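PDB 1LJ8: mannitol dehydrogenase from Pseudomonas fluorescens, which probably catalyses the NAD-dependent interconversion of mannitol and fructose, and binds NAD in this crystal. Local coordinates for residues Q27-I32 with I126-I131; W58-V63 with I99-D104; T185-D190 with D268-G273. One frame throughout, in Å; residues are numbered along the deposited sequence.

All three contacts lie in the NAD-binding Rossmann domain and use one mixed sheet. Across that sheet the strands run 185-188, 126-129, 27-32, 59-64, 96-107, so contact 1 sits between contact 3 and contact 2. The centre of contact 1 is about 9 Å from each of the other two, which are about 17 Å from one another. Along the chain contact 2 is nested within the loop that contact 1 closes, and contact 3 comes later. Contacts 1 and 3 run into the turns that hold NAD, through Thr130, Ile131 and Asp190. Contact 2 extends the same sheet further from the cofactor, and contact 3 adds a loop beside outermost strand 185-188.

Contact 1: Q27-I32 with I126-I131; sequences QGIAHI and IVSLTI. With NAD (nicotinamide-adenine-dinucleotide), chain B.
Both nitrogens of the His31 ring are hydrogen-bonded to hydroxyls of 126-131. ND1 of His31 meets OG of Ser128 at 2.7 Å, in the plane of the ring. On the far side of CE1, NE2 of His31 meets OG1 of Thr130 at 2.9 Å. The second bond is the straighter, at 165° against 158°. CG of His31 is anti to the backbone N (chi1 -174°), which lays the ring alongside the second strand. NE2 has a further weak bond to the carbonyl of Gly33, and His38 stacks on the ring.

Beneath this runs a regular parallel ladder. N of Ala30 donates to O of Ile126 at 2.9 Å. N of Ser128 returns to O of Ala30, and N of Ile32 to O of Ser128. N of Thr130 closes the ladder on O of Ile32, at 2.9 Å and almost along the C=O axis.

On the opposite face of the sheet from His31, CD1 of Ile32 touches CG1 of Val127 at 3.8 Å and CD2 of Leu129 at 3.9 Å. Val165 of helix 165-178 covers Ile32 and Leu129.

Strand 27-32, the first of the Rossmann sheet, lies beside 126-129, which comes much later in the chain. After 126-129 the chain reaches the cofactor: O of Thr130 is 3.2 Å from O4B of NAD, and CG2 of Ile131 is 3.5 Å from C2A of the adenine. The two hydroxyls fix the rotation of the His31 ring. They could serve either neutral tautomer, but the weak bond to the carbonyl of Gly33 would tend to favour a proton on NE2.

Contact 2: W58-V63 with I99-D104; sequences WSICGV and IGSISD
OG of Ser59 is anti to its backbone N (chi1 -174°), while OG of Ser103 sits in the crowded position between its backbone N and carbonyl carbon (chi1 55°). These torsions bring the hydroxyls tip to tip. Strands 59-64 and 96-107 are parallel neighbours in the Rossmann sheet. OG of Ser59 and OG of Ser103 are hydrogen-bonded at 2.7 Å. OG of Ser59 also bonds a water, which donates to O of Gly100. OG of Ser103 also bonds NE2 of Gln27, on strand 27-32.

The backbone begins as an ordinary parallel ladder. N of Ile60 donates to O of Ser101 at 2.8 Å, and N of Ser103 to O of Ile60 at 3.0 Å. Then the pattern slips by one residue at Ser103, whose backbone is not extended, and N of Gly62 bonds O of Asp104. N of Asp104 is buried and has no partner.

The side chains of Ile60 and Ile102 cross obliquely, with CB of Ile60 4.0 Å from CG1 of Ile102. Ala43 of helix 42-50 touches both, and its carbonyl bonds OG of Ser101. The Gly62 N to Asp104 O bond is 2.8 Å, with the donor 32° above the carbonyl plane.

Contact 3: T185-D190 with D268-G273; sequences TVMSCD and DKFVNG. With NAD (nicotinamide-adenine-dinucleotide), chain B.
OG1 of Thr185 is gripped by three hydrogen-bond partners. It accepts from N of Val271 at 2.9 Å, through a bent bond (138°). It donates to a water at 2.7 Å, and is bonded to OG of Ser223. The water takes the N-H of Asn272 and donates to O of Gly273, so one hydroxyl reaches three residues of the loop. OG1 lies beside the backbone N of Thr185 (chi1 -64°), and CG2 turns to the Phe270 ring, 3.8 Å from its CD2.

Strand 185-188 is an outermost strand of the Rossmann sheet, and 268-273 belongs to the loop after strand 263-266. An alanine at Thr185 would lose OG1 and CG2, and would probably loosen the loop's hold on the strand at Val271 and the water.

Met187, here a selenomethionine, makes a Met-aromatic contact. SE comes to the edge of the Phe270 ring, 3.7 Å from CE2 and in the ring plane. The turn after the strand reaches the cofactor. OG of Ser188 accepts from N of Asp190 in an ST turn. OD1 of Asp190 takes a hydrogen bond from the ribose hydroxyl O2D of NAD at 2.8 Å, while OD2 bonds OH of Tyr136 and N of Ile131.

Contact 1: Q27-I32 with I126-I131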
loop_
_atom_site.group_PDB
_atom_site.type_symbol
_atom_site.label_atom_id
_atom_site.label_comp_id
_atom_site.label_asym_id
_atom_site.label_seq_id
_atom_site.Cartn_x
_atom_site.Cartn_y
_atom_site.Cartn_z
ATOM N N GLN A 27 23.100 5.040 -8.701
ATOM C CA GLN A 27 21.896 5.306 -7.898
ATOM C C GLN A 27 21.424 6.732 -7.845
ATOM O O GLN A 27 22.227 7.665 -7.759
ATOM C CB GLN A 27 22.122 4.821 -6.465
ATOM C CG GLN A 27 22.303 3.294 -6.375
ATOM C CD GLN A 27 22.854 2.861 -5.050
ATOM O OE1 GLN A 27 23.156 3.695 -4.190
ATOM N NE2 GLN A 27 23.004 1.566 -4.871
ATOM N N GLY A 28 20.097 6.888 -7.887
ATOM C CA GLY A 28 19.506 8.209 -7.780
ATOM C C GLY A 28 18.286 8.216 -6.882
ATOM O O GLY A 28 17.781 9.293 -6.506
ATOM N N ILE A 29 17.775 7.024 -6.568
ATOM C CA ILE A 29 16.603 6.913 -5.698
ATOM C C ILE A 29 16.917 6.016 -4.512
ATOM O O ILE A 29 17.557 4.967 -4.700
ATOM C CB ILE A 29 15.429 6.255 -6.483
ATOM C CG1 ILE A 29 15.050 7.147 -7.681
ATOM C CG2 ILE A 29 14.226 5.943 -5.552
ATOM C CD1 ILE A 29 14.158 6.378 -8.726
ATOM N N ALA A 30 16.508 6.440 -3.308
ATOM C CA ALA A 30 16.608 5.580 -2.126
ATOM C C ALA A 30 15.138 5.246 -1.795
ATOM O O ALA A 30 14.315 6.155 -1.527
ATOM C CB ALA A 30 17.265 6.288 -0.940
ATOM N N HIS A 31 14.816 3.950 -1.816
ATOM C CA HIS A 31 13.440 3.545 -1.538
ATOM C C HIS A 31 13.244 2.891 -0.196
ATOM O O HIS A 31 13.821 1.830 0.067
ATOM C CB HIS A 31 12.919 2.545 -2.566
ATOM C CG HIS A 31 11.470 2.247 -2.364
ATOM N ND1 HIS A 31 10.487 3.149 -2.716
ATOM C CD2 HIS A 31 10.846 1.245 -1.687
ATOM C CE1 HIS A 31 9.316 2.712 -2.271
ATOM N NE2 HIS A 31 9.508 1.562 -1.637
ATOM N N ILE A 32 12.411 3.502 0.643
ATOM C CA ILE A 32 12.168 2.925 1.959
ATOM C C ILE A 32 10.944 2.004 1.925
ATOM O O ILE A 32 9.808 2.433 1.616
ATOM C CB ILE A 32 11.962 4.016 3.018
ATOM C CG1 ILE A 32 13.177 4.970 2.998
ATOM C CG2 ILE A 32 11.802 3.344 4.432
ATOM C CD1 ILE A 32 13.042 6.145 4.020
ATOM N N ILE A 126 15.895 11.453 -4.908
ATOM C CA ILE A 126 14.502 11.165 -4.532
ATOM C C ILE A 126 14.552 10.091 -3.452
ATOM O O ILE A 126 15.321 9.109 -3.593
ATOM C CB ILE A 126 13.695 10.550 -5.724
ATOM C CG1 ILE A 126 13.444 11.612 -6.808
ATOM C CG2 ILE A 126 12.320 10.025 -5.209
ATOM C CD1 ILE A 126 13.035 10.962 -8.156
ATOM N N VAL A 127 13.794 10.295 -2.372
ATOM C CA VAL A 127 13.611 9.261 -1.322
ATOM C C VAL A 127 12.116 8.879 -1.512
ATOM O O VAL A 127 11.217 9.701 -1.283
ATOM C CB VAL A 127 13.831 9.805 0.122
ATOM C CG1 VAL A 127 13.477 8.681 1.173
ATOM C CG2 VAL A 127 15.326 10.165 0.282
ATOM N N SER A 128 11.872 7.653 -1.975
ATOM C CA SER A 128 10.521 7.185 -2.193
ATOM C C SER A 128 10.082 6.261 -1.065
ATOM O O SER A 128 10.909 5.658 -0.352
ATOM C CB SER A 128 10.404 6.497 -3.551
ATOM O OG SER A 128 11.409 5.508 -3.691
ATOM N N LEU A 129 8.760 6.134 -0.920
ATOM C CA LEU A 129 8.199 5.355 0.166
ATOM C C LEU A 129 7.093 4.355 -0.144
ATOM O O LEU A 129 6.158 4.679 -0.884
ATOM C CB LEU A 129 7.564 6.322 1.222
ATOM C CG LEU A 129 8.324 7.596 1.696
ATOM C CD1 LEU A 129 7.391 8.523 2.544
ATOM C CD2 LEU A 129 9.572 7.145 2.510
ATOM N N THR A 130 7.222 3.128 0.387
ATOM C CA THR A 130 6.031 2.254 0.473
ATOM C C THR A 130 6.183 1.740 1.929
ATOM O O THR A 130 6.694 0.647 2.186
ATOM C CB THR A 130 5.925 1.082 -0.521
ATOM O OG1 THR A 130 7.118 0.317 -0.526
ATOM C CG2 THR A 130 5.650 1.626 -1.954
ATOM N N ILE A 131 5.793 2.592 2.874
ATOM C CA ILE A 131 5.928 2.271 4.323
ATOM C C ILE A 131 4.601 1.848 4.957
ATOM O O ILE A 131 4.494 1.735 6.186
ATOM C CB ILE A 131 6.471 3.489 5.119
ATOM C CG1 ILE A 131 5.541 4.724 4.960
ATOM C CG2 ILE A 131 7.868 3.846 4.591
ATOM C CD1 ILE A 131 5.954 5.925 5.905
HETATM P PA NAD B . 4.918 -5.768 1.708
HETATM O O1A NAD B . 4.376 -6.386 2.891
HETATM O O2A NAD B . 5.525 -6.543 0.589
HETATM O O5B NAD B . 6.039 -4.704 2.106
HETATM C C5B NAD B . 5.731 -3.657 3.078
HETATM C C4B NAD B . 7.119 -3.004 3.236
HETATM O O4B NAD B . 6.945 -1.863 4.175
HETATM C C3B NAD B . 8.207 -3.867 3.967
HETATM O O3B NAD B . 9.467 -3.521 3.363
HETATM C C2B NAD B . 8.084 -3.415 5.430
HETATM O O2B NAD B . 9.258 -3.665 6.193
HETATM C C1B NAD B . 7.876 -1.924 5.249
HETATM N N9A NAD B . 7.290 -1.244 6.361
HETATM C C8A NAD B . 6.178 -1.534 7.126
HETATM N N7A NAD B . 5.948 -0.623 8.044
HETATM C C5A NAD B . 6.963 0.303 7.862
HETATM C C6A NAD B . 7.205 1.497 8.552
HETATM N N6A NAD B . 6.462 1.990 9.544
HETATM N N1A NAD B . 8.314 2.245 8.181
HETATM C C2A NAD B . 9.155 1.832 7.150
HETATM N N3A NAD B . 8.923 0.662 6.436
HETATM C C4A NAD B . 7.803 -0.068 6.845
HETATM O O3 NAD B . 3.756 -4.845 1.143
HETATM P PN NAD B . 3.451 -4.305 -0.340
HETATM O O1N NAD B . 2.526 -5.229 -1.002
HETATM O O2N NAD B . 4.742 -4.051 -0.984
HETATM O O5D NAD B . 2.631 -2.988 -0.057
HETATM C C5D NAD B . 3.320 -1.912 0.565
HETATM C C4D NAD B . 2.481 -0.728 0.353
HETATM O O4D NAD B . 2.439 -0.271 -1.014
HETATM C C3D NAD B . 0.981 -0.783 0.820
HETATM O O3D NAD B . 0.847 -0.667 2.231
HETATM C C2D NAD B . 0.319 0.298 -0.011
HETATM O O2D NAD B . 0.380 1.562 0.638
HETATM C C1D NAD B . 1.130 0.277 -1.331
HETATM N N1N NAD B . 0.492 -0.479 -2.427
HETATM C C2N NAD B . 0.425 -1.882 -2.510
HETATM C C3N NAD B . -0.286 -2.430 -3.546
HETATM C C7N NAD B . -0.399 -3.965 -3.631
HETATM O O7N NAD B . -1.210 -4.424 -4.448
HETATM N N7N NAD B . 0.276 -4.747 -2.815
HETATM C C4N NAD B . -0.980 -1.578 -4.536
HETATM C C5N NAD B . -0.850 -0.160 -4.424
HETATM C C6N NAD B . -0.108 0.424 -3.359
#

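Contact 2: W58-V63 with I99-D104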
loop_
_atom_site.group_PDB
_atom_site.type_symbol
_atom_site.label_atom_id
_atom_site.label_comp_id
_atom_site.label_asym_id
_atom_site.label_seq_id
_atom_site.Cartn_x
_atom_site.Cartn_y
_atom_site.Cartn_z
ATOM N N TRP A 58 19.538 6.523 -12.442
ATOM C CA TRP A 58 18.401 6.525 -11.507
ATOM C C TRP A 58 18.146 5.145 -10.884
ATOM O O TRP A 58 17.006 4.750 -10.613
ATOM C CB TRP A 58 17.137 7.036 -12.212
ATOM C CG TRP A 58 17.216 8.543 -12.433
ATOM C CD1 TRP A 58 17.471 9.199 -13.620
ATOM C CD2 TRP A 58 16.988 9.554 -11.460
ATOM N NE1 TRP A 58 17.402 10.575 -13.425
ATOM C CE2 TRP A 58 17.100 10.812 -12.113
ATOM C CE3 TRP A 58 16.688 9.528 -10.091
ATOM C CZ2 TRP A 58 16.915 12.050 -11.433
ATOM C CZ3 TRP A 58 16.505 10.759 -9.409
ATOM C CH2 TRP A 58 16.620 12.010 -10.094
ATOM N N SER A 59 19.235 4.410 -10.671
ATOM C CA SER A 59 19.121 3.115 -10.003
ATOM C C SER A 59 18.585 3.318 -8.594
ATOM O O SER A 59 18.734 4.378 -7.995
ATOM C CB SER A 59 20.504 2.444 -9.895
ATOM O OG SER A 59 20.378 1.116 -9.366
ATOM N N ILE A 60 17.968 2.272 -8.054
ATOM C CA ILE A 60 17.381 2.332 -6.725
ATOM C C ILE A 60 18.221 1.629 -5.657
ATOM O O ILE A 60 18.707 0.504 -5.861
ATOM C CB ILE A 60 16.002 1.639 -6.762
ATOM C CG1 ILE A 60 15.063 2.431 -7.684
ATOM C CG2 ILE A 60 15.389 1.499 -5.329
ATOM C CD1 ILE A 60 13.914 1.480 -8.282
ATOM N N CYS A 61 18.414 2.308 -4.528
ATOM C CA CYS A 61 19.068 1.689 -3.368
ATOM C C CYS A 61 17.907 1.423 -2.397
ATOM O O CYS A 61 17.256 2.369 -1.889
ATOM C CB CYS A 61 20.087 2.645 -2.698
ATOM S SG CYS A 61 20.916 1.766 -1.299
ATOM N N GLY A 62 17.591 0.147 -2.165
ATOM C CA GLY A 62 16.526 -0.167 -1.207
ATOM C C GLY A 62 16.960 0.206 0.214
ATOM O O GLY A 62 18.177 0.305 0.482
ATOM N N VAL A 63 15.984 0.398 1.105
ATOM C CA VAL A 63 16.244 0.764 2.500
ATOM C C VAL A 63 15.235 -0.009 3.350
ATOM O O VAL A 63 14.014 0.092 3.126
ATOM C CB VAL A 63 16.017 2.273 2.726
ATOM C CG1 VAL A 63 16.064 2.599 4.254
ATOM C CG2 VAL A 63 17.077 3.079 2.002
ATOM N N ILE A 99 14.204 -7.893 -13.614
ATOM C CA ILE A 99 14.304 -6.459 -13.358
ATOM C C ILE A 99 15.679 -6.160 -12.772
ATOM O O ILE A 99 16.094 -6.838 -11.818
ATOM C CB ILE A 99 13.216 -6.017 -12.337
ATOM C CG1 ILE A 99 11.815 -6.314 -12.929
ATOM C CG2 ILE A 99 13.384 -4.521 -11.996
ATOM C CD1 ILE A 99 11.450 -5.415 -14.191
ATOM N N GLY A 100 16.365 -5.148 -13.324
ATOM C CA GLY A 100 17.693 -4.808 -12.831
ATOM C C GLY A 100 17.848 -3.406 -12.276
ATOM O O GLY A 100 18.976 -2.953 -12.042
ATOM N N SER A 101 16.727 -2.724 -12.016
ATOM C CA SER A 101 16.801 -1.338 -11.527
ATOM C C SER A 101 17.123 -1.129 -10.047
ATOM O O SER A 101 17.346 0.003 -9.632
ATOM C CB SER A 101 15.488 -0.641 -11.883
ATOM O OG SER A 101 14.428 -1.396 -11.324
ATOM N N ILE A 102 17.153 -2.212 -9.251
ATOM C CA ILE A 102 17.530 -2.080 -7.837
ATOM C C ILE A 102 18.964 -2.643 -7.804
ATOM O O ILE A 102 19.208 -3.785 -8.239
ATOM C CB ILE A 102 16.620 -2.905 -6.919
ATOM C CG1 ILE A 102 15.203 -2.313 -6.947
ATOM C CG2 ILE A 102 17.179 -2.902 -5.437
ATOM C CD1 ILE A 102 14.175 -3.115 -6.102
ATOM N N SER A 103 19.892 -1.824 -7.300
ATOM C CA SER A 103 21.309 -2.220 -7.244
ATOM C C SER A 103 21.855 -2.533 -5.852
ATOM O O SER A 103 22.967 -3.067 -5.738
ATOM C CB SER A 103 22.171 -1.142 -7.918
ATOM O OG SER A 103 21.961 0.140 -7.360
ATOM N N ASP A 104 21.101 -2.240 -4.796
ATOM C CA ASP A 104 21.583 -2.558 -3.439
ATOM C C ASP A 104 20.396 -2.378 -2.511
ATOM O O ASP A 104 19.351 -1.894 -2.935
ATOM C CB ASP A 104 22.671 -1.556 -3.022
ATOM C CG ASP A 104 23.562 -2.065 -1.872
ATOM O OD1 ASP A 104 24.495 -1.312 -1.499
ATOM O OD2 ASP A 104 23.354 -3.202 -1.355
HETATM O O HOH W 1 20.355 -0.618 -11.409
#

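Contact 3: T185-D190 with D268-G273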
loop_
_atom_site.group_PDB
_atom_site.type_symbol
_atom_site.label_atom_id
_atom_site.label_comp_id
_atom_site.label_asym_id
_atom_site.label_seq_id
_atom_site.Cartn_x
_atom_site.Cartn_y
_atom_site.Cartn_z
ATOM N N THR A 185 13.549 15.014 -3.143
ATOM C CA THR A 185 12.091 15.028 -3.138
ATOM C C THR A 185 11.704 13.786 -2.318
ATOM O O THR A 185 12.417 12.764 -2.350
ATOM C CB THR A 185 11.539 14.810 -4.582
ATOM O OG1 THR A 185 11.925 15.908 -5.415
ATOM C CG2 THR A 185 10.016 14.677 -4.582
ATOM N N VAL A 186 10.625 13.868 -1.561
ATOM C CA VAL A 186 10.111 12.698 -0.831
ATOM C C VAL A 186 8.842 12.305 -1.602
ATOM O O VAL A 186 7.870 13.074 -1.696
ATOM C CB VAL A 186 9.768 12.978 0.623
ATOM C CG1 VAL A 186 9.356 11.633 1.309
ATOM C CG2 VAL A 186 11.017 13.478 1.352
HETATM N N MSE A 187 8.887 11.095 -2.153
HETATM C CA MSE A 187 7.839 10.588 -3.040
HETATM C C MSE A 187 7.064 9.419 -2.462
HETATM O O MSE A 187 7.493 8.277 -2.578
HETATM C CB MSE A 187 8.535 10.198 -4.378
HETATM C CG MSE A 187 7.578 9.932 -5.540
HETATM SE SE MSE A 187 8.498 9.359 -7.161
HETATM C CE MSE A 187 8.993 7.512 -6.700
ATOM N N SER A 188 5.880 9.684 -1.901
ATOM C CA SER A 188 5.064 8.610 -1.302
ATOM C C SER A 188 4.387 7.775 -2.388
ATOM O O SER A 188 3.808 8.325 -3.321
ATOM C CB SER A 188 3.932 9.203 -0.439
ATOM O OG SER A 188 3.129 8.121 0.058
ATOM N N CYS A 189 4.465 6.462 -2.245
ATOM C CA CYS A 189 3.786 5.554 -3.181
ATOM C C CYS A 189 2.840 4.668 -2.368
ATOM O O CYS A 189 2.564 3.518 -2.739
ATOM C CB CYS A 189 4.811 4.690 -3.941
ATOM S SG CYS A 189 5.869 5.703 -4.981
ATOM N N ASP A 190 2.336 5.197 -1.252
ATOM C CA ASP A 190 1.366 4.450 -0.445
ATOM C C ASP A 190 -0.085 4.842 -0.741
ATOM O O ASP A 190 -0.356 5.908 -1.293
ATOM C CB ASP A 190 1.649 4.651 1.063
ATOM C CG ASP A 190 2.895 3.867 1.526
ATOM O OD1 ASP A 190 2.820 2.609 1.452
ATOM O OD2 ASP A 190 3.909 4.506 1.984
ATOM N N ASP A 268 4.061 16.621 -11.001
ATOM C CA ASP A 268 5.462 16.882 -11.326
ATOM C C ASP A 268 6.088 17.914 -10.403
ATOM O O ASP A 268 6.356 19.063 -10.809
ATOM C CB ASP A 268 5.562 17.337 -12.783
ATOM C CG ASP A 268 6.942 17.105 -13.389
ATOM O OD1 ASP A 268 7.900 16.731 -12.673
ATOM O OD2 ASP A 268 7.073 17.326 -14.609
ATOM N N LYS A 269 6.354 17.484 -9.171
ATOM C CA LYS A 269 6.899 18.354 -8.126
ATOM C C LYS A 269 8.153 17.717 -7.557
ATOM O O LYS A 269 8.097 17.069 -6.503
ATOM C CB LYS A 269 5.857 18.506 -7.013
ATOM C CG LYS A 269 4.571 19.194 -7.418
ATOM C CD LYS A 269 3.544 19.210 -6.263
ATOM C CE LYS A 269 2.226 19.804 -6.727
ATOM N NZ LYS A 269 1.211 19.691 -5.608
ATOM N N PHE A 270 9.281 17.900 -8.250
ATOM C CA PHE A 270 10.556 17.289 -7.841
ATOM C C PHE A 270 11.574 18.411 -7.755
ATOM O O PHE A 270 11.852 19.075 -8.754
ATOM C CB PHE A 270 10.981 16.241 -8.879
ATOM C CG PHE A 270 10.112 15.025 -8.886
ATOM C CD1 PHE A 270 8.825 15.066 -9.446
ATOM C CD2 PHE A 270 10.513 13.867 -8.221
ATOM C CE1 PHE A 270 7.948 13.983 -9.322
ATOM C CE2 PHE A 270 9.668 12.796 -8.091
ATOM C CZ PHE A 270 8.360 12.833 -8.634
ATOM N N VAL A 271 12.139 18.604 -6.563
ATOM C CA VAL A 271 13.066 19.694 -6.363
ATOM C C VAL A 271 14.453 19.445 -6.930
ATOM O O VAL A 271 15.159 20.404 -7.261
ATOM C CB VAL A 271 13.239 20.012 -4.850
ATOM C CG1 VAL A 271 11.963 20.628 -4.279
ATOM C CG2 VAL A 271 13.554 18.727 -4.074
ATOM N N ASN A 272 14.828 18.181 -7.061
ATOM C CA ASN A 272 16.185 17.824 -7.478
ATOM C C ASN A 272 16.192 16.813 -8.643
ATOM O O ASN A 272 17.031 15.901 -8.689
ATOM C CB ASN A 272 16.919 17.250 -6.221
ATOM C CG ASN A 272 18.446 17.302 -6.314
ATOM O OD1 ASN A 272 19.010 17.664 -7.335
ATOM N ND2 ASN A 272 19.127 16.912 -5.214
ATOM N N GLY A 273 15.242 16.970 -9.566
ATOM C CA GLY A 273 15.186 16.105 -10.738
ATOM C C GLY A 273 14.459 14.779 -10.575
ATOM O O GLY A 273 14.049 14.411 -9.472
HETATM P PA NAD B . 4.918 -5.768 1.708
HETATM O O1A NAD B . 4.376 -6.386 2.891
HETATM O O2A NAD B . 5.525 -6.543 0.589
HETATM O O5B NAD B . 6.039 -4.704 2.106
HETATM C C5B NAD B . 5.731 -3.657 3.078
HETATM C C4B NAD B . 7.119 -3.004 3.236
HETATM O O4B NAD B . 6.945 -1.863 4.175
HETATM C C3B NAD B . 8.207 -3.867 3.967
HETATM O O3B NAD B . 9.467 -3.521 3.363
HETATM C C2B NAD B . 8.084 -3.415 5.430
HETATM O O2B NAD B . 9.258 -3.665 6.193
HETATM C C1B NAD B . 7.876 -1.924 5.249
HETATM N N9A NAD B . 7.290 -1.244 6.361
HETATM C C8A NAD B . 6.178 -1.534 7.126
HETATM N N7A NAD B . 5.948 -0.623 8.044
HETATM C C5A NAD B . 6.963 0.303 7.862
HETATM C C6A NAD B . 7.205 1.497 8.552
HETATM N N6A NAD B . 6.462 1.990 9.544
HETATM N N1A NAD B . 8.314 2.245 8.181
HETATM C C2A NAD B . 9.155 1.832 7.150
HETATM N N3A NAD B . 8.923 0.662 6.436
HETATM C C4A NAD B . 7.803 -0.068 6.845
HETATM O O3 NAD B . 3.756 -4.845 1.143
HETATM P PN NAD B . 3.451 -4.305 -0.340
HETATM O O1N NAD B . 2.526 -5.229 -1.002
HETATM O O2N NAD B . 4.742 -4.051 -0.984
HETATM O O5D NAD B . 2.631 -2.988 -0.057
HETATM C C5D NAD B . 3.320 -1.912 0.565
HETATM C C4D NAD B . 2.481 -0.728 0.353
HETATM O O4D NAD B . 2.439 -0.271 -1.014
HETATM C C3D NAD B . 0.981 -0.783 0.820
HETATM O O3D NAD B . 0.847 -0.667 2.231
HETATM C C2D NAD B . 0.319 0.298 -0.011
HETATM O O2D NAD B . 0.380 1.562 0.638
HETATM C C1D NAD B . 1.130 0.277 -1.331
HETATM N N1N NAD B . 0.492 -0.479 -2.427
HETATM C C2N NAD B . 0.425 -1.882 -2.510
HETATM C C3N NAD B . -0.286 -2.430 -3.546
HETATM C C7N NAD B . -0.399 -3.965 -3.631
HETATM O O7N NAD B . -1.210 -4.424 -4.448
HETATM N N7N NAD B . 0.276 -4.747 -2.815
HETATM C C4N NAD B . -0.980 -1.578 -4.536
HETATM C C5N NAD B . -0.850 -0.160 -4.424
HETATM C C6N NAD B . -0.108 0.424 -3.359
HETATM O O HOH W 2 14.128 15.254 -6.795
#